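PDB 3F7W: putative fructosamine-3-kinase from Thermobifida fusca YX, which probably acts as a kinase of the fructosamine kinase family, although its substrate is not established. Local coordinates for residues L163-V174 / R275-L286. Numbering follows the deposited sequence.
Sequences LTPGDVRLVEKV and RTTLVDTARAAL
A capping box and a salt bridge share one carboxylate here, that of Asp167, which meets Arg275 of the facing helix. Thr164 is the N-cap of helix 165-176. Its OG1 accepts from Asp167 N at 3.0 Å, and its own N gives a nearly straight bond (173°) to Asp167 OD2 at 2.9 Å, from above the carboxylate plane. Arg275 NE reaches the same OD2 at 2.8 Å on the syn side. Arg275 NH2 adds a weak bond to Asp167 OD1. Arg275 gets there with CG anti to its backbone N (chi1 178°) and an extended chain. An asparagine at Asp167 would probably leave the Arg275 guanidinium without its charged mate, with an NH2 where one of the accepting oxygens had been. Val279 CG2 lies over the centre of one guanidinium face of Arg275.

Helix 275-286, the last of the chain, runs roughly parallel to helix 165-176, 31° apart, in the mainly helical C-terminal lobe, consistent with the protein-kinase-like fold of this family. Leu170 is a knob in a hole formed by Val279, Ala282, Arg283 and Leu286. Its CG rests on Ala282 CB at 3.7 Å, and its CD2 touches Val279 CG1 at 3.6 Å. Further along, Leu286 CD1 packs on Lys173 CB, while Leu286 CG meets Val174 CG2 at 3.8 Å. At the other end, Leu163 CD2 touches Leu278 CD2 at 3.6 Å, the side chains crossing at about a right angle, and both leucines also touch Leu264 of helix 251-270.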
loop_
_atom_site.group_PDB
_atom_site.type_symbol
_atom_site.label_atom_id
_atom_site.label_comp_id
_atom_site.label_asym_id
_atom_site.label_seq_id
_atom_site.Cartn_x
_atom_site.Cartn_y
_atom_site.Cartn_z
ATOM N N LEU A 163 15.117 -17.896 -1.645
ATOM C CA LEU A 163 14.919 -18.472 -0.321
ATOM C C LEU A 163 15.248 -19.963 -0.379
ATOM O O LEU A 163 14.956 -20.629 -1.375
ATOM C CB LEU A 163 13.483 -18.268 0.158
ATOM C CG LEU A 163 12.990 -16.841 0.419
ATOM C CD1 LEU A 163 11.544 -16.848 0.879
ATOM C CD2 LEU A 163 13.895 -16.115 1.434
ATOM N N THR A 164 15.846 -20.472 0.700
ATOM C CA THR A 164 16.249 -21.888 0.792
ATOM C C THR A 164 15.092 -22.733 1.321
ATOM O O THR A 164 14.139 -22.195 1.895
ATOM C CB THR A 164 17.412 -22.076 1.782
ATOM O OG1 THR A 164 16.982 -21.674 3.091
ATOM C CG2 THR A 164 18.635 -21.254 1.367
ATOM N N PRO A 165 15.179 -24.063 1.174
ATOM C CA PRO A 165 14.142 -24.908 1.785
ATOM C C PRO A 165 13.976 -24.710 3.314
ATOM O O PRO A 165 12.862 -24.796 3.834
ATOM C CB PRO A 165 14.603 -26.324 1.443
ATOM C CG PRO A 165 15.479 -26.154 0.222
ATOM C CD PRO A 165 16.177 -24.859 0.433
ATOM N N GLY A 166 15.072 -24.408 3.999
ATOM C CA GLY A 166 15.060 -24.081 5.434
ATOM C C GLY A 166 14.348 -22.771 5.737
ATOM O O GLY A 166 13.605 -22.679 6.707
ATOM N N ASP A 167 14.574 -21.765 4.898
ATOM C CA ASP A 167 13.816 -20.498 4.965
ATOM C C ASP A 167 12.321 -20.744 4.818
ATOM O O ASP A 167 11.526 -20.260 5.603
ATOM C CB ASP A 167 14.228 -19.550 3.839
ATOM C CG ASP A 167 15.664 -19.084 3.931
ATOM O OD1 ASP A 167 16.298 -19.162 5.015
ATOM O OD2 ASP A 167 16.162 -18.633 2.878
ATOM N N VAL A 168 11.952 -21.538 3.818
ATOM C CA VAL A 168 10.549 -21.890 3.582
ATOM C C VAL A 168 9.943 -22.620 4.774
ATOM O O VAL A 168 8.851 -22.293 5.211
ATOM C CB VAL A 168 10.399 -22.758 2.314
ATOM C CG1 VAL A 168 8.973 -23.348 2.214
ATOM C CG2 VAL A 168 10.753 -21.926 1.066
ATOM N N ARG A 169 10.662 -23.605 5.306
ATOM C CA ARG A 169 10.196 -24.305 6.499
ATOM C C ARG A 169 10.012 -23.373 7.697
ATOM O O ARG A 169 9.038 -23.520 8.447
ATOM C CB ARG A 169 11.118 -25.459 6.832
ATOM C CG ARG A 169 10.772 -26.721 6.038
ATOM C CD ARG A 169 11.503 -27.976 6.557
ATOM N NE ARG A 169 12.961 -27.851 6.474
ATOM C CZ ARG A 169 13.701 -28.094 5.388
ATOM N NH1 ARG A 169 13.144 -28.489 4.240
ATOM N NH2 ARG A 169 15.018 -27.933 5.455
ATOM N N LEU A 170 10.925 -22.409 7.858
ATOM C CA LEU A 170 10.817 -21.407 8.925
ATOM C C LEU A 170 9.535 -20.589 8.786
ATOM O O LEU A 170 8.799 -20.392 9.763
ATOM C CB LEU A 170 12.045 -20.477 8.939
ATOM C CG LEU A 170 11.917 -19.199 9.777
ATOM C CD1 LEU A 170 11.563 -19.519 11.253
ATOM C CD2 LEU A 170 13.177 -18.330 9.669
ATOM N N VAL A 171 9.239 -20.114 7.579
ATOM C CA VAL A 171 8.007 -19.343 7.388
ATOM C C VAL A 171 6.784 -20.250 7.589
ATOM O O VAL A 171 5.760 -19.819 8.119
ATOM C CB VAL A 171 7.963 -18.606 6.018
ATOM C CG1 VAL A 171 6.581 -17.923 5.802
ATOM C CG2 VAL A 171 9.089 -17.587 5.948
ATOM N N GLU A 172 6.897 -21.503 7.186
ATOM C CA GLU A 172 5.790 -22.452 7.366
ATOM C C GLU A 172 5.492 -22.744 8.844
ATOM O O GLU A 172 4.348 -23.006 9.191
ATOM C CB GLU A 172 6.072 -23.749 6.607
ATOM C CG GLU A 172 5.899 -23.579 5.115
ATOM C CD GLU A 172 6.241 -24.812 4.309
ATOM O OE1 GLU A 172 7.092 -25.612 4.746
ATOM O OE2 GLU A 172 5.666 -24.960 3.208
ATOM N N LYS A 173 6.519 -22.698 9.699
ATOM C CA LYS A 173 6.330 -22.777 11.159
ATOM C C LYS A 173 5.440 -21.656 11.688
ATOM O O LYS A 173 4.564 -21.889 12.530
ATOM C CB LYS A 173 7.673 -22.732 11.895
ATOM C CG LYS A 173 8.398 -24.034 11.895
ATOM C CD LYS A 173 9.707 -23.971 12.676
ATOM C CE LYS A 173 10.228 -25.381 12.964
ATOM N NZ LYS A 173 11.692 -25.449 12.782
ATOM N N VAL A 174 5.643 -20.435 11.184
ATOM C CA VAL A 174 4.824 -19.322 11.599
ATOM C C VAL A 174 3.375 -19.575 11.203
ATOM O O VAL A 174 2.470 -19.375 12.012
ATOM C CB VAL A 174 5.312 -17.984 10.977
ATOM C CG1 VAL A 174 4.379 -16.830 11.379
ATOM C CG2 VAL A 174 6.756 -17.697 11.403
ATOM N N ARG A 275 16.519 -10.965 2.289
ATOM C CA ARG A 275 16.416 -12.308 2.851
ATOM C C ARG A 275 16.693 -12.365 4.346
ATOM O O ARG A 275 15.900 -12.933 5.106
ATOM C CB ARG A 275 17.343 -13.284 2.121
ATOM C CG ARG A 275 17.309 -14.690 2.717
ATOM C CD ARG A 275 18.335 -15.628 2.128
ATOM N NE ARG A 275 18.360 -16.875 2.890
ATOM C CZ ARG A 275 19.070 -17.074 4.000
ATOM N NH1 ARG A 275 19.869 -16.131 4.486
ATOM N NH2 ARG A 275 18.988 -18.235 4.630
ATOM N N THR A 276 17.831 -11.835 4.791
ATOM C CA THR A 276 18.146 -11.972 6.212
ATOM C C THR A 276 17.080 -11.271 7.086
ATOM O O THR A 276 16.704 -11.784 8.143
ATOM C CB THR A 276 19.583 -11.522 6.570
ATOM O OG1 THR A 276 19.731 -10.137 6.270
ATOM C CG2 THR A 276 20.599 -12.320 5.768
ATOM N N THR A 277 16.557 -10.143 6.627
ATOM C CA THR A 277 15.500 -9.451 7.394
ATOM C C THR A 277 14.243 -10.336 7.469
ATOM O O THR A 277 13.602 -10.469 8.522
ATOM C CB THR A 277 15.126 -8.102 6.782
ATOM O OG1 THR A 277 16.299 -7.290 6.658
ATOM C CG2 THR A 277 14.084 -7.381 7.665
ATOM N N LEU A 278 13.893 -10.938 6.343
ATOM C CA LEU A 278 12.774 -11.887 6.332
ATOM C C LEU A 278 12.995 -12.992 7.366
ATOM O O LEU A 278 12.110 -13.285 8.178
ATOM C CB LEU A 278 12.593 -12.479 4.928
ATOM C CG LEU A 278 11.530 -13.578 4.841
ATOM C CD1 LEU A 278 10.149 -13.067 5.229
ATOM C CD2 LEU A 278 11.543 -14.212 3.472
ATOM N N VAL A 279 14.181 -13.609 7.348
ATOM C CA VAL A 279 14.470 -14.709 8.260
ATOM C C VAL A 279 14.387 -14.242 9.705
ATOM O O VAL A 279 13.751 -14.886 10.532
ATOM C CB VAL A 279 15.846 -15.365 7.986
ATOM C CG1 VAL A 279 16.207 -16.385 9.100
ATOM C CG2 VAL A 279 15.835 -16.018 6.599
ATOM N N ASP A 280 15.015 -13.107 9.989
ATOM C CA ASP A 280 15.057 -12.577 11.350
ATOM C C ASP A 280 13.641 -12.268 11.849
ATOM O O ASP A 280 13.320 -12.487 13.018
ATOM C CB ASP A 280 15.896 -11.304 11.389
ATOM C CG ASP A 280 17.396 -11.564 11.197
ATOM O OD1 ASP A 280 17.831 -12.737 11.225
ATOM O OD2 ASP A 280 18.132 -10.574 10.993
ATOM N N THR A 281 12.811 -11.734 10.947
ATOM C CA THR A 281 11.431 -11.329 11.291
ATOM C C THR A 281 10.527 -12.561 11.552
ATOM O O THR A 281 9.693 -12.560 12.469
ATOM C CB THR A 281 10.862 -10.375 10.197
ATOM O OG1 THR A 281 11.738 -9.247 10.052
ATOM C CG2 THR A 281 9.456 -9.865 10.538
ATOM N N ALA A 282 10.698 -13.600 10.733
ATOM C CA ALA A 282 10.024 -14.878 10.926
ATOM C C ALA A 282 10.398 -15.467 12.282
ATOM O O ALA A 282 9.530 -15.873 13.049
ATOM C CB ALA A 282 10.394 -15.852 9.803
ATOM N N ARG A 283 11.697 -15.508 12.588
ATOM C CA ARG A 283 12.133 -15.962 13.910
ATOM C C ARG A 283 11.499 -15.168 15.053
ATOM O O ARG A 283 11.061 -15.743 16.054
ATOM C CB ARG A 283 13.653 -15.899 14.017
ATOM C CG ARG A 283 14.295 -17.027 13.281
ATOM C CD ARG A 283 15.775 -16.868 13.158
ATOM N NE ARG A 283 16.320 -18.107 12.627
ATOM C CZ ARG A 283 17.470 -18.205 11.968
ATOM N NH1 ARG A 283 18.238 -17.134 11.759
ATOM N NH2 ARG A 283 17.860 -19.394 11.519
ATOM N N ALA A 284 11.459 -13.850 14.885
ATOM C CA ALA A 284 10.865 -12.959 15.873
ATOM C C ALA A 284 9.358 -13.204 16.047
ATOM O O ALA A 284 8.856 -13.247 17.173
ATOM C CB ALA A 284 11.151 -11.488 15.508
ATOM N N ALA A 285 8.640 -13.342 14.935
ATOM C CA ALA A 285 7.225 -13.703 14.972
ATOM C C ALA A 285 6.998 -15.003 15.758
ATOM O O ALA A 285 6.069 -15.114 16.569
ATOM C CB ALA A 285 6.667 -13.836 13.548
ATOM N N LEU A 286 7.837 -16.000 15.512
ATOM C CA LEU A 286 7.656 -17.300 16.183
ATOM C C LEU A 286 7.756 -17.205 17.695
ATOM O O LEU A 286 7.067 -17.925 18.412
ATOM C CB LEU A 286 8.664 -18.330 15.691
ATOM C CG LEU A 286 8.232 -19.248 14.558
ATOM C CD1 LEU A 286 9.258 -20.384 14.437
ATOM C CD2 LEU A 286 6.837 -19.805 14.803
#